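PDB 2II1: acetamidase from Bacillus halodurans, which probably hydrolyses carbon-nitrogen bonds other than peptide bonds in linear amides, and binds calcium ions. Local coordinates for residues A69-M74 with V171-A176; I135-P140 with V167-E172; D189-I194 with Q275-L280; H225-A230 with T282-L287. All coordinates share one frame; numbering follows the deposited sequence.

Interaction 1. Residues A69-M74 with V171-A176; sequences ARRGDM and VEVDGA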
loop_
_atom_site.group_PDB
_atom_site.type_symbol
_atom_site.label_atom_id
_atom_site.label_comp_id
_atom_site.label_asym_id
_atom_site.label_seq_id
_atom_site.Cartn_x
_atom_site.Cartn_y
_atom_site.Cartn_z
ATOM N N ALA A 69 -8.923 -31.062 12.097
ATOM C CA ALA A 69 -9.229 -29.641 12.159
ATOM C C ALA A 69 -10.583 -29.479 12.821
ATOM O O ALA A 69 -11.565 -30.063 12.375
ATOM C CB ALA A 69 -9.248 -29.006 10.742
ATOM N N ARG A 70 -10.616 -28.663 13.868
ATOM C CA ARG A 70 -11.786 -28.451 14.700
ATOM C C ARG A 70 -12.037 -26.965 14.879
ATOM O O ARG A 70 -11.120 -26.174 14.785
ATOM C CB ARG A 70 -11.563 -29.123 16.070
ATOM C CG ARG A 70 -11.356 -30.649 16.006
ATOM C CD ARG A 70 -12.651 -31.332 15.560
ATOM N NE ARG A 70 -12.542 -32.782 15.526
ATOM C CZ ARG A 70 -13.565 -33.609 15.347
ATOM N NH1 ARG A 70 -14.799 -33.130 15.213
ATOM N NH2 ARG A 70 -13.362 -34.930 15.332
ATOM N N ARG A 71 -13.281 -26.580 15.130
ATOM C CA ARG A 71 -13.612 -25.190 15.476
ATOM C C ARG A 71 -12.607 -24.591 16.447
ATOM O O ARG A 71 -12.350 -25.174 17.496
ATOM C CB ARG A 71 -14.991 -25.107 16.142
ATOM C CG ARG A 71 -16.152 -25.194 15.210
ATOM C CD ARG A 71 -17.462 -25.558 15.920
ATOM N NE ARG A 71 -18.616 -25.252 15.068
ATOM C CZ ARG A 71 -19.105 -26.045 14.108
ATOM N NH1 ARG A 71 -18.572 -27.246 13.847
ATOM N NH2 ARG A 71 -20.151 -25.631 13.393
ATOM N N GLY A 72 -12.058 -23.426 16.107
ATOM C CA GLY A 72 -11.038 -22.748 16.934
ATOM C C GLY A 72 -9.582 -22.934 16.507
ATOM O O GLY A 72 -8.723 -22.153 16.907
ATOM N N ASP A 73 -9.309 -23.959 15.701
ATOM C CA ASP A 73 -7.980 -24.204 15.123
ATOM C C ASP A 73 -7.759 -23.188 13.993
ATOM O O ASP A 73 -8.637 -22.400 13.662
ATOM C CB ASP A 73 -7.854 -25.644 14.558
ATOM C CG ASP A 73 -7.978 -26.744 15.638
ATOM O OD1 ASP A 73 -8.170 -26.436 16.827
ATOM O OD2 ASP A 73 -7.909 -27.944 15.293
HETATM N N MSE A 74 -6.567 -23.217 13.427
HETATM C CA MSE A 74 -6.293 -22.545 12.177
HETATM C C MSE A 74 -5.616 -23.495 11.218
HETATM O O MSE A 74 -5.062 -24.534 11.636
HETATM C CB MSE A 74 -5.479 -21.251 12.386
HETATM C CG MSE A 74 -4.294 -21.306 13.303
HETATM SE SE MSE A 74 -3.156 -19.686 13.053
HETATM C CE MSE A 74 -1.405 -20.512 13.486
ATOM N N VAL A 171 -10.299 -22.112 11.209
ATOM C CA VAL A 171 -11.194 -23.262 11.160
ATOM C C VAL A 171 -12.382 -22.890 12.026
ATOM O O VAL A 171 -12.257 -22.787 13.251
ATOM C CB VAL A 171 -10.519 -24.526 11.730
ATOM C CG1 VAL A 171 -11.524 -25.718 11.846
ATOM C CG2 VAL A 171 -9.369 -24.904 10.871
ATOM N N GLU A 172 -13.532 -22.663 11.390
ATOM C CA GLU A 172 -14.747 -22.266 12.096
ATOM C C GLU A 172 -15.823 -23.356 12.073
ATOM O O GLU A 172 -16.768 -23.285 12.836
ATOM C CB GLU A 172 -15.300 -20.980 11.510
ATOM C CG GLU A 172 -14.365 -19.781 11.614
ATOM C CD GLU A 172 -14.019 -19.386 13.056
ATOM O OE1 GLU A 172 -14.673 -19.851 14.005
ATOM O OE2 GLU A 172 -13.087 -18.591 13.245
ATOM N N VAL A 173 -15.688 -24.340 11.183
ATOM C CA VAL A 173 -16.553 -25.515 11.176
ATOM C C VAL A 173 -15.585 -26.699 11.142
ATOM O O VAL A 173 -14.505 -26.580 10.574
ATOM C CB VAL A 173 -17.548 -25.491 9.959
ATOM C CG1 VAL A 173 -18.169 -24.087 9.771
ATOM C CG2 VAL A 173 -16.892 -25.910 8.675
ATOM N N ASP A 174 -15.925 -27.831 11.763
ATOM C CA ASP A 174 -14.964 -28.936 11.843
ATOM C C ASP A 174 -14.589 -29.400 10.417
ATOM O O ASP A 174 -15.446 -29.447 9.507
ATOM C CB ASP A 174 -15.491 -30.108 12.681
ATOM C CG ASP A 174 -15.581 -29.804 14.204
ATOM O OD1 ASP A 174 -15.081 -28.774 14.739
ATOM O OD2 ASP A 174 -16.191 -30.641 14.887
ATOM N N GLY A 175 -13.302 -29.724 10.225
ATOM C CA GLY A 175 -12.774 -30.033 8.909
ATOM C C GLY A 175 -12.342 -28.830 8.080
ATOM O O GLY A 175 -11.733 -28.999 7.031
ATOM N N ALA A 176 -12.686 -27.618 8.515
ATOM C CA ALA A 176 -12.282 -26.344 7.828
ATOM C C ALA A 176 -13.053 -26.060 6.537
ATOM O O ALA A 176 -13.682 -25.011 6.417
ATOM C CB ALA A 176 -10.775 -26.307 7.561
#

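Interaction 2. Residues I135-P140 with V167-E172; sequences IGTAPP and VYLPVE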
loop_
_atom_site.group_PDB
_atom_site.type_symbol
_atom_site.label_atom_id
_atom_site.label_comp_id
_atom_site.label_asym_id
_atom_site.label_seq_id
_atom_site.Cartn_x
_atom_site.Cartn_y
_atom_site.Cartn_z
ATOM N N ILE A 135 -8.882 -17.787 -1.752
ATOM C CA ILE A 135 -8.566 -18.890 -0.868
ATOM C C ILE A 135 -9.346 -18.682 0.436
ATOM O O ILE A 135 -9.284 -17.615 1.013
ATOM C CB ILE A 135 -7.038 -18.978 -0.611
ATOM C CG1 ILE A 135 -6.693 -20.304 0.098
ATOM C CG2 ILE A 135 -6.545 -17.765 0.158
ATOM C CD1 ILE A 135 -5.229 -20.610 0.146
ATOM N N GLY A 136 -10.083 -19.697 0.899
ATOM C CA GLY A 136 -10.898 -19.528 2.085
ATOM C C GLY A 136 -11.419 -20.811 2.683
ATOM O O GLY A 136 -11.394 -21.873 2.033
ATOM N N THR A 137 -11.838 -20.704 3.943
ATOM C CA THR A 137 -12.535 -21.773 4.669
ATOM C C THR A 137 -14.019 -21.376 4.823
ATOM O O THR A 137 -14.409 -20.250 4.487
ATOM C CB THR A 137 -11.859 -22.020 6.043
ATOM O OG1 THR A 137 -11.873 -20.819 6.829
ATOM C CG2 THR A 137 -10.402 -22.494 5.847
ATOM N N ALA A 138 -14.841 -22.309 5.302
ATOM C CA ALA A 138 -16.271 -22.065 5.453
ATOM C C ALA A 138 -16.564 -21.175 6.663
ATOM O O ALA A 138 -16.070 -21.445 7.776
ATOM C CB ALA A 138 -17.040 -23.401 5.593
ATOM N N PRO A 139 -17.415 -20.138 6.473
ATOM C CA PRO A 139 -17.787 -19.286 7.613
ATOM C C PRO A 139 -18.730 -20.062 8.522
ATOM O O PRO A 139 -19.386 -20.983 8.042
ATOM C CB PRO A 139 -18.483 -18.073 6.963
ATOM C CG PRO A 139 -18.435 -18.289 5.472
ATOM C CD PRO A 139 -18.089 -19.724 5.226
ATOM N N PRO A 140 -18.786 -19.719 9.830
ATOM C CA PRO A 140 -19.673 -20.479 10.707
ATOM C C PRO A 140 -21.149 -20.181 10.459
ATOM O O PRO A 140 -22.006 -21.042 10.718
ATOM C CB PRO A 140 -19.249 -20.044 12.126
ATOM C CG PRO A 140 -18.611 -18.741 11.968
ATOM C CD PRO A 140 -18.071 -18.656 10.558
ATOM N N VAL A 167 0.023 -19.311 4.297
ATOM C CA VAL A 167 -1.234 -18.623 4.516
ATOM C C VAL A 167 -1.850 -19.206 5.773
ATOM O O VAL A 167 -1.811 -20.417 5.973
ATOM C CB VAL A 167 -2.229 -18.890 3.358
ATOM C CG1 VAL A 167 -3.507 -18.053 3.549
ATOM C CG2 VAL A 167 -1.596 -18.585 2.052
ATOM N N TYR A 168 -2.432 -18.366 6.609
ATOM C CA TYR A 168 -3.169 -18.849 7.789
ATOM C C TYR A 168 -4.649 -18.450 7.735
ATOM O O TYR A 168 -4.942 -17.280 7.669
ATOM C CB TYR A 168 -2.547 -18.300 9.070
ATOM C CG TYR A 168 -1.061 -18.601 9.241
ATOM C CD1 TYR A 168 -0.101 -17.744 8.727
ATOM C CD2 TYR A 168 -0.635 -19.717 9.944
ATOM C CE1 TYR A 168 1.259 -17.999 8.881
ATOM C CE2 TYR A 168 0.734 -19.986 10.102
ATOM C CZ TYR A 168 1.665 -19.115 9.564
ATOM O OH TYR A 168 3.007 -19.355 9.718
ATOM N N LEU A 169 -5.557 -19.444 7.751
ATOM C CA LEU A 169 -7.029 -19.233 7.745
ATOM C C LEU A 169 -7.696 -19.862 8.979
ATOM O O LEU A 169 -7.155 -20.808 9.536
ATOM C CB LEU A 169 -7.661 -19.857 6.503
ATOM C CG LEU A 169 -7.287 -19.231 5.165
ATOM C CD1 LEU A 169 -7.885 -20.068 4.042
ATOM C CD2 LEU A 169 -7.737 -17.751 5.135
ATOM N N PRO A 170 -8.878 -19.346 9.398
ATOM C CA PRO A 170 -9.556 -19.909 10.559
ATOM C C PRO A 170 -10.220 -21.244 10.220
ATOM O O PRO A 170 -10.619 -21.482 9.074
ATOM C CB PRO A 170 -10.609 -18.853 10.888
ATOM C CG PRO A 170 -10.925 -18.267 9.556
ATOM C CD PRO A 170 -9.658 -18.243 8.805
ATOM N N VAL A 171 -10.299 -22.112 11.209
ATOM C CA VAL A 171 -11.194 -23.262 11.160
ATOM C C VAL A 171 -12.382 -22.890 12.026
ATOM O O VAL A 171 -12.257 -22.787 13.251
ATOM C CB VAL A 171 -10.519 -24.526 11.730
ATOM C CG1 VAL A 171 -11.524 -25.718 11.846
ATOM C CG2 VAL A 171 -9.369 -24.904 10.871
ATOM N N GLU A 172 -13.532 -22.663 11.390
ATOM C CA GLU A 172 -14.747 -22.266 12.096
ATOM C C GLU A 172 -15.823 -23.356 12.073
ATOM O O GLU A 172 -16.768 -23.285 12.836
ATOM C CB GLU A 172 -15.300 -20.980 11.510
ATOM C CG GLU A 172 -14.365 -19.781 11.614
ATOM C CD GLU A 172 -14.019 -19.386 13.056
ATOM O OE1 GLU A 172 -14.673 -19.851 14.005
ATOM O OE2 GLU A 172 -13.087 -18.591 13.245
HETATM O O HOH W 1 -14.081 -23.308 8.797
#

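Interaction 3. Residues D189-I194 with Q275-L280; sequences DGEILI and QIVNPL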
loop_
_atom_site.group_PDB
_atom_site.type_symbol
_atom_site.label_atom_id
_atom_site.label_comp_id
_atom_site.label_asym_id
_atom_site.label_seq_id
_atom_site.Cartn_x
_atom_site.Cartn_y
_atom_site.Cartn_z
ATOM N N ASP A 189 -0.831 -4.431 -6.482
ATOM C CA ASP A 189 -1.615 -3.993 -5.336
ATOM C C ASP A 189 -2.749 -3.070 -5.808
ATOM O O ASP A 189 -2.553 -2.132 -6.611
ATOM C CB ASP A 189 -0.742 -3.283 -4.295
ATOM C CG ASP A 189 0.015 -4.249 -3.391
ATOM O OD1 ASP A 189 -0.296 -5.480 -3.377
ATOM O OD2 ASP A 189 0.921 -3.764 -2.687
ATOM N N GLY A 190 -3.946 -3.342 -5.317
ATOM C CA GLY A 190 -5.101 -2.564 -5.724
ATOM C C GLY A 190 -5.995 -3.230 -6.750
ATOM O O GLY A 190 -7.205 -3.000 -6.740
ATOM N N GLU A 191 -5.437 -4.065 -7.620
ATOM C CA GLU A 191 -6.261 -4.713 -8.669
ATOM C C GLU A 191 -7.257 -3.701 -9.281
ATOM O O GLU A 191 -8.453 -3.979 -9.446
ATOM C CB GLU A 191 -7.014 -5.893 -8.082
ATOM C CG GLU A 191 -7.504 -6.858 -9.141
ATOM C CD GLU A 191 -8.289 -8.006 -8.569
ATOM O OE1 GLU A 191 -8.957 -7.790 -7.528
ATOM O OE2 GLU A 191 -8.237 -9.116 -9.171
ATOM N N ILE A 192 -6.739 -2.519 -9.618
ATOM C CA ILE A 192 -7.588 -1.339 -9.815
ATOM C C ILE A 192 -8.580 -1.408 -10.985
ATOM O O ILE A 192 -9.623 -0.804 -10.909
ATOM C CB ILE A 192 -6.782 0.011 -9.862
ATOM C CG1 ILE A 192 -5.833 0.098 -11.080
ATOM C CG2 ILE A 192 -6.072 0.220 -8.530
ATOM C CD1 ILE A 192 -6.506 0.576 -12.413
ATOM N N LEU A 193 -8.264 -2.144 -12.039
ATOM C CA LEU A 193 -9.183 -2.235 -13.178
ATOM C C LEU A 193 -10.426 -3.077 -12.827
ATOM O O LEU A 193 -11.522 -2.763 -13.296
ATOM C CB LEU A 193 -8.466 -2.788 -14.418
ATOM C CG LEU A 193 -9.217 -2.917 -15.751
ATOM C CD1 LEU A 193 -9.567 -1.573 -16.245
ATOM C CD2 LEU A 193 -8.420 -3.651 -16.792
ATOM N N ILE A 194 -10.234 -4.100 -11.984
ATOM C CA ILE A 194 -11.242 -5.134 -11.575
ATOM C C ILE A 194 -10.640 -6.555 -11.635
ATOM O O ILE A 194 -11.100 -7.477 -10.974
ATOM C CB ILE A 194 -12.609 -5.096 -12.382
ATOM C CG1 ILE A 194 -13.720 -5.874 -11.643
ATOM C CG2 ILE A 194 -12.417 -5.578 -13.846
ATOM C CD1 ILE A 194 -14.401 -5.087 -10.507
ATOM N N GLN A 275 -6.582 -5.128 -2.668
ATOM C CA GLN A 275 -7.488 -4.876 -3.784
ATOM C C GLN A 275 -8.483 -3.839 -3.322
ATOM O O GLN A 275 -8.812 -3.832 -2.132
ATOM C CB GLN A 275 -8.234 -6.166 -4.207
ATOM C CG GLN A 275 -9.041 -6.902 -3.106
ATOM C CD GLN A 275 -10.428 -6.285 -2.837
ATOM O OE1 GLN A 275 -10.949 -5.508 -3.655
ATOM N NE2 GLN A 275 -11.018 -6.625 -1.687
ATOM N N ILE A 276 -8.996 -3.011 -4.238
ATOM C CA ILE A 276 -10.063 -2.034 -3.917
ATOM C C ILE A 276 -11.336 -2.184 -4.744
ATOM O O ILE A 276 -12.176 -1.251 -4.813
ATOM C CB ILE A 276 -9.543 -0.568 -3.997
ATOM C CG1 ILE A 276 -9.115 -0.192 -5.416
ATOM C CG2 ILE A 276 -8.369 -0.380 -3.061
ATOM C CD1 ILE A 276 -8.866 1.293 -5.611
ATOM N N VAL A 277 -11.509 -3.359 -5.348
ATOM C CA VAL A 277 -12.536 -3.536 -6.395
ATOM C C VAL A 277 -13.649 -4.540 -6.053
ATOM O O VAL A 277 -14.627 -4.612 -6.774
ATOM C CB VAL A 277 -11.889 -3.940 -7.747
ATOM C CG1 VAL A 277 -10.990 -2.826 -8.240
ATOM C CG2 VAL A 277 -11.139 -5.230 -7.600
ATOM N N ASN A 278 -13.470 -5.316 -4.977
ATOM C CA ASN A 278 -14.424 -6.362 -4.590
ATOM C C ASN A 278 -15.458 -5.769 -3.628
ATOM O O ASN A 278 -15.259 -4.640 -3.152
ATOM C CB ASN A 278 -13.671 -7.568 -4.009
ATOM C CG ASN A 278 -12.744 -8.213 -5.025
ATOM O OD1 ASN A 278 -13.010 -8.188 -6.247
ATOM N ND2 ASN A 278 -11.639 -8.787 -4.536
ATOM N N PRO A 279 -16.593 -6.481 -3.383
ATOM C CA PRO A 279 -17.624 -5.941 -2.498
ATOM C C PRO A 279 -17.130 -5.578 -1.107
ATOM O O PRO A 279 -17.705 -4.696 -0.457
ATOM C CB PRO A 279 -18.669 -7.049 -2.453
ATOM C CG PRO A 279 -18.499 -7.744 -3.745
ATOM C CD PRO A 279 -17.027 -7.758 -3.971
ATOM N N LEU A 280 -16.067 -6.230 -0.651
ATOM C CA LEU A 280 -15.317 -5.694 0.460
ATOM C C LEU A 280 -13.902 -5.423 -0.059
ATOM O O LEU A 280 -13.420 -6.090 -0.981
ATOM C CB LEU A 280 -15.395 -6.592 1.723
ATOM C CG LEU A 280 -16.765 -6.805 2.404
ATOM C CD1 LEU A 280 -16.626 -7.390 3.803
ATOM C CD2 LEU A 280 -17.500 -5.515 2.484
#

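Interaction 4. Residues H225-A230 with T282-L287; sequences HFMTIA and TARFSL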
loop_
_atom_site.group_PDB
_atom_site.type_symbol
_atom_site.label_atom_id
_atom_site.label_comp_id
_atom_site.label_asym_id
_atom_site.label_seq_id
_atom_site.Cartn_x
_atom_site.Cartn_y
_atom_site.Cartn_z
ATOM N N HIS A 225 8.697 -11.408 5.698
ATOM C CA HIS A 225 7.675 -10.631 6.420
ATOM C C HIS A 225 6.524 -11.480 6.899
ATOM O O HIS A 225 6.264 -12.550 6.374
ATOM C CB HIS A 225 7.115 -9.519 5.547
ATOM C CG HIS A 225 8.080 -8.418 5.306
ATOM N ND1 HIS A 225 9.070 -8.521 4.363
ATOM C CD2 HIS A 225 8.245 -7.213 5.901
ATOM C CE1 HIS A 225 9.798 -7.420 4.371
ATOM N NE2 HIS A 225 9.322 -6.615 5.299
ATOM N N PHE A 226 5.848 -10.964 7.912
ATOM C CA PHE A 226 4.598 -11.507 8.390
ATOM C C PHE A 226 3.553 -10.406 8.165
ATOM O O PHE A 226 3.852 -9.217 8.300
ATOM C CB PHE A 226 4.718 -11.882 9.876
ATOM C CG PHE A 226 3.427 -12.298 10.484
ATOM C CD1 PHE A 226 2.930 -13.570 10.264
ATOM C CD2 PHE A 226 2.671 -11.399 11.211
ATOM C CE1 PHE A 226 1.705 -13.920 10.764
ATOM C CE2 PHE A 226 1.457 -11.767 11.728
ATOM C CZ PHE A 226 0.980 -13.007 11.507
HETATM N N MSE A 227 2.353 -10.793 7.754
HETATM C CA MSE A 227 1.303 -9.805 7.499
HETATM C C MSE A 227 -0.031 -10.222 7.999
HETATM O O MSE A 227 -0.441 -11.356 7.796
HETATM C CB MSE A 227 1.136 -9.583 6.004
HETATM C CG MSE A 227 2.431 -9.509 5.284
HETATM SE SE MSE A 227 2.098 -9.075 3.430
HETATM C CE MSE A 227 3.902 -9.571 2.819
ATOM N N THR A 228 -0.724 -9.258 8.596
ATOM C CA THR A 228 -2.119 -9.388 8.967
ATOM C C THR A 228 -3.022 -8.800 7.866
ATOM O O THR A 228 -2.762 -7.737 7.325
ATOM C CB THR A 228 -2.413 -8.771 10.368
ATOM O OG1 THR A 228 -1.970 -7.407 10.432
ATOM C CG2 THR A 228 -1.694 -9.606 11.466
ATOM N N ILE A 229 -4.064 -9.541 7.535
ATOM C CA ILE A 229 -5.041 -9.179 6.507
ATOM C C ILE A 229 -6.444 -8.867 7.102
ATOM O O ILE A 229 -6.977 -9.604 7.965
ATOM C CB ILE A 229 -5.161 -10.324 5.479
ATOM C CG1 ILE A 229 -3.802 -10.618 4.855
ATOM C CG2 ILE A 229 -6.117 -9.938 4.371
ATOM C CD1 ILE A 229 -3.742 -11.908 4.102
ATOM N N ALA A 230 -7.058 -7.791 6.623
ATOM C CA ALA A 230 -8.430 -7.490 6.989
ATOM C C ALA A 230 -9.224 -6.971 5.802
ATOM O O ALA A 230 -8.683 -6.305 4.914
ATOM C CB ALA A 230 -8.487 -6.501 8.163
ATOM N N THR A 282 -9.725 -4.981 0.685
ATOM C CA THR A 282 -8.783 -5.739 1.518
ATOM C C THR A 282 -7.468 -4.985 1.630
ATOM O O THR A 282 -6.988 -4.451 0.652
ATOM C CB THR A 282 -8.517 -7.114 0.936
ATOM O OG1 THR A 282 -9.760 -7.802 0.791
ATOM C CG2 THR A 282 -7.569 -7.929 1.840
ATOM N N ALA A 283 -6.910 -4.967 2.836
ATOM C CA ALA A 283 -5.656 -4.293 3.183
ATOM C C ALA A 283 -4.833 -5.251 4.008
ATOM O O ALA A 283 -5.387 -6.217 4.581
ATOM C CB ALA A 283 -5.932 -3.029 3.978
ATOM N N ARG A 284 -3.518 -5.029 4.042
ATOM C CA ARG A 284 -2.624 -5.823 4.922
ATOM C C ARG A 284 -1.561 -4.989 5.590
ATOM O O ARG A 284 -0.998 -4.086 4.977
ATOM C CB ARG A 284 -1.965 -7.034 4.216
ATOM C CG ARG A 284 -1.132 -6.746 3.000
ATOM C CD ARG A 284 -1.101 -7.953 2.059
ATOM N NE ARG A 284 -0.064 -7.783 1.032
ATOM C CZ ARG A 284 -0.184 -7.027 -0.055
ATOM N NH1 ARG A 284 -1.297 -6.364 -0.297
ATOM N NH2 ARG A 284 0.822 -6.912 -0.912
ATOM N N PHE A 285 -1.290 -5.297 6.856
ATOM C CA PHE A 285 -0.149 -4.698 7.546
ATOM C C PHE A 285 0.967 -5.714 7.623
ATOM O O PHE A 285 0.758 -6.824 8.136
ATOM C CB PHE A 285 -0.481 -4.223 8.970
ATOM C CG PHE A 285 0.510 -3.221 9.476
ATOM C CD1 PHE A 285 1.715 -3.621 10.018
ATOM C CD2 PHE A 285 0.278 -1.877 9.290
ATOM C CE1 PHE A 285 2.659 -2.677 10.400
ATOM C CE2 PHE A 285 1.185 -0.952 9.688
ATOM C CZ PHE A 285 2.385 -1.355 10.262
ATOM N N SER A 286 2.157 -5.280 7.191
ATOM C CA SER A 286 3.324 -6.122 7.045
ATOM C C SER A 286 4.494 -5.629 7.921
ATOM O O SER A 286 4.846 -4.425 7.908
ATOM C CB SER A 286 3.742 -6.158 5.582
ATOM O OG SER A 286 4.956 -6.827 5.389
ATOM N N LEU A 287 5.078 -6.560 8.684
ATOM C CA LEU A 287 6.282 -6.284 9.459
ATOM C C LEU A 287 7.350 -7.395 9.255
ATOM O O LEU A 287 7.011 -8.577 9.233
ATOM C CB LEU A 287 5.907 -6.146 10.925
ATOM C CG LEU A 287 6.994 -5.725 11.906
ATOM C CD1 LEU A 287 7.422 -4.222 11.734
ATOM C CD2 LEU A 287 6.524 -6.031 13.314
#

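Interaction 1. Residues A69-M74 with V171-A176
Two guanidinium groups converge on the carboxylate of Asp174, each in its own way. That of Arg70 receives Asp174 OD2 at its edge, in its own plane, through a salt bridge in which NH1 lies 2.9 Å from OD2; the carboxylate, turned 87° against the guanidinium, is met from above its plane. The Arg71 group has Glu172 O and the CA of Val173 over one face, and its NH1 makes a long salt bridge of 3.9 Å to Asp174 OD1. A bend at chi2 (-67°) folds the Arg70 chain back, so that its CD also rests on the Asp174 carboxylate. Asp174 OD1 has a firmer partner in the backbone N of Arg71, a hydrogen bond of 2.9 Å. The arginines and Asp174 sit in two type II beta turns, Arg70 to Asp73 in the loop between strands 60-67 and 74-84, and Val173 to Ala176 in the loop between strands 166-170 and 176-184; their third residues, Gly72 and Gly175, have backbone angles that call for glycine. Backbone hydrogen bonds tie the two loops: Gly175 N to Ala69 O, Gly72 N to Val171 O and Val171 N to Asp73 O (3.0 Å). Beneath them the buried Val171 presses CG1 to 3.0 Å from Arg70 O. An alanine in place of Asp174 would probably leave both arginines without this shared counter-charge and the N-H of Arg71 without its acceptor. Glu172 pairs with Arg213.

Interaction 2. Residues I135-P140 with V167-E172
Thr137 OG1 donates to the carbonyl O of Pro170 across 2.7 Å, the one direct hydrogen bond between 135-140 and 167-172. The hydroxyl is tilted 19° from the carbonyl plane. With chi1 at 59°, OG1 sits between the backbone N and carbonyl carbon of Thr137, which aims it at Pro170, while CG2 is left to slide past Leu169 and meet its CB at 3.9 Å. The Pro170 ring lies alongside the same hydroxyl through CG and CD. A water makes the second polar link: it donates to Ala138 O and accepts from Glu172 N at 2.7 Å, joining the two backbones where they are too far apart to bond directly. The contact thus brings the end of strand 131-136 against the end of strand 166-170, two strands that belong to different beta sheets, and the short segments run in nearly the same direction. Leu169 fills the interior side, setting CD1 3.6 Å from the CA of Gly136 and 4.1 Å from Ile135 CG1. Leu178 of strand 176-184 packs on both Ile135 and Leu169, and Ile77 of strand 74-84 also touches Leu169. Toward the surface, Pro140 and Glu172 lie side by side and point the same way, the ring CD of Pro140 approaching Glu172 CB at 3.7 Å. The side chain of Ile135 is about 8 Å from that of the calcium ligand Asp182.

Interaction 3. Residues D189-I194 with Q275-L280
Gly190 and Gln275 form a single beta bridge, in which the N of Ile276 donates to Gly190 O at 3.1 Å from above the carbonyl plane and the CA of Gln275 adds a C-H...O contact to the same oxygen. Beyond the bridge, 189-194 bends through a type I beta turn from Glu191 to Ile194, and Val277 plugs into this turn. Val277 CG1 lies 3.0 Å from Glu191 O and also meets Ile192 O. CG2 of Val277 faces Glu191 OE1, and Ile194 CD1 comes to 3.9 Å from Val277 CB. Glu191, extended with CG anti to its backbone N (chi1 -161°), reaches over the CB of Gln275, and the Glu191 side chain crosses that of Val277 at about a right angle. Ile192 and Ile276 lie side by side, CG2 of the former near CD1 of the latter. Gln275 folds back over its own loop: OE1 accepts from the N of Val277 at 2.8 Å, nearly in line with the carbonyl, and from the N of Asn278. Gln275 NE2 donates to Leu280 O at 2.6 Å and also bonds Thr282 OG1; bonds at both ends of the amide fix its rotation and are likely to hold the loop's shape beside the calcium site. There Asn278 ND2 donates to OD2 of the calcium ligand Asp157, and the Glu191 side chain comes to about 4 Å from a bound calcium ion. The contact joins the loop between strands 176-184 and 198-199 to the one between strands 270-275 and 281-288, with Leu193 packed on strand 87-92 and the second subunit bringing its Thr243 against Ile192 and its Leu271 against Ile276.

Interaction 4. Residues H225-A230 with T282-L287
Met227, its CG anti to the carbonyl carbon (chi1 -42°) and its chain extended beyond, runs beside Arg284, whose CG stands between backbone N and carbonyl carbon (chi1 58°). The selenium of this selenomethionine thereby meets the guanidinium at its edge, SE lying 3.5 Å from Arg284 NE. Met227 CG also rests on Ser286 CB at 3.6 Å, and Ser286 OG, anti to its own backbone N, reaches across to His225, 3.4 Å from its ring carbon CD2. An aspartate in place of His225 would probably leave Ser286 OG and the carbonyl carbon of Leu287 without the ring that packs beside them, opening a gap where strand 225-232 begins. Strands 225-232 and 281-288 are antiparallel neighbours in the large mixed sheet; Phe226 with Leu287, Thr228 with Phe285 and Ala230 with Ala283 are hydrogen-bonded pairs, each joined by two backbone bonds of 2.9 to 3.1 Å. At the other end Ile229 CG2 meets Thr282 CG2 at 3.5 Å. On the face of Phe226, Thr228 and Phe285, helix 235-253 packs against the sheet, and Thr228 OG1 donates to Ala242 O. On the face with Met227, Ile229 and Ser286, the buried guanidinium of Arg284 has its charge met by Asp160 and Asp189, both at NH2, which would be expected to offset the cost of burying it; the selenium at its edge adds packing.

How the interactions relate
Interactions 1 and 2 share Val171 and Glu172 and touch through Ala176 O and Ala138 N, so one stretch serves both a partly exposed turn pair rich in charge and a buried, mainly apolar contact bridged by water. Interactions 3 and 4 are both buried and also touch, through the salt bridge of Asp189 with Arg284 and the Gln275 to Thr282 hydrogen bond. Interaction 4 is regular strand pairing, whereas interaction 3 is a loop contact near the calcium ions and against the second subunit. Interactions 2 and 4 reach the same large sheet, about 16 Å apart between centres; interaction 1 lies farthest from interaction 3, about 29 Å between centres.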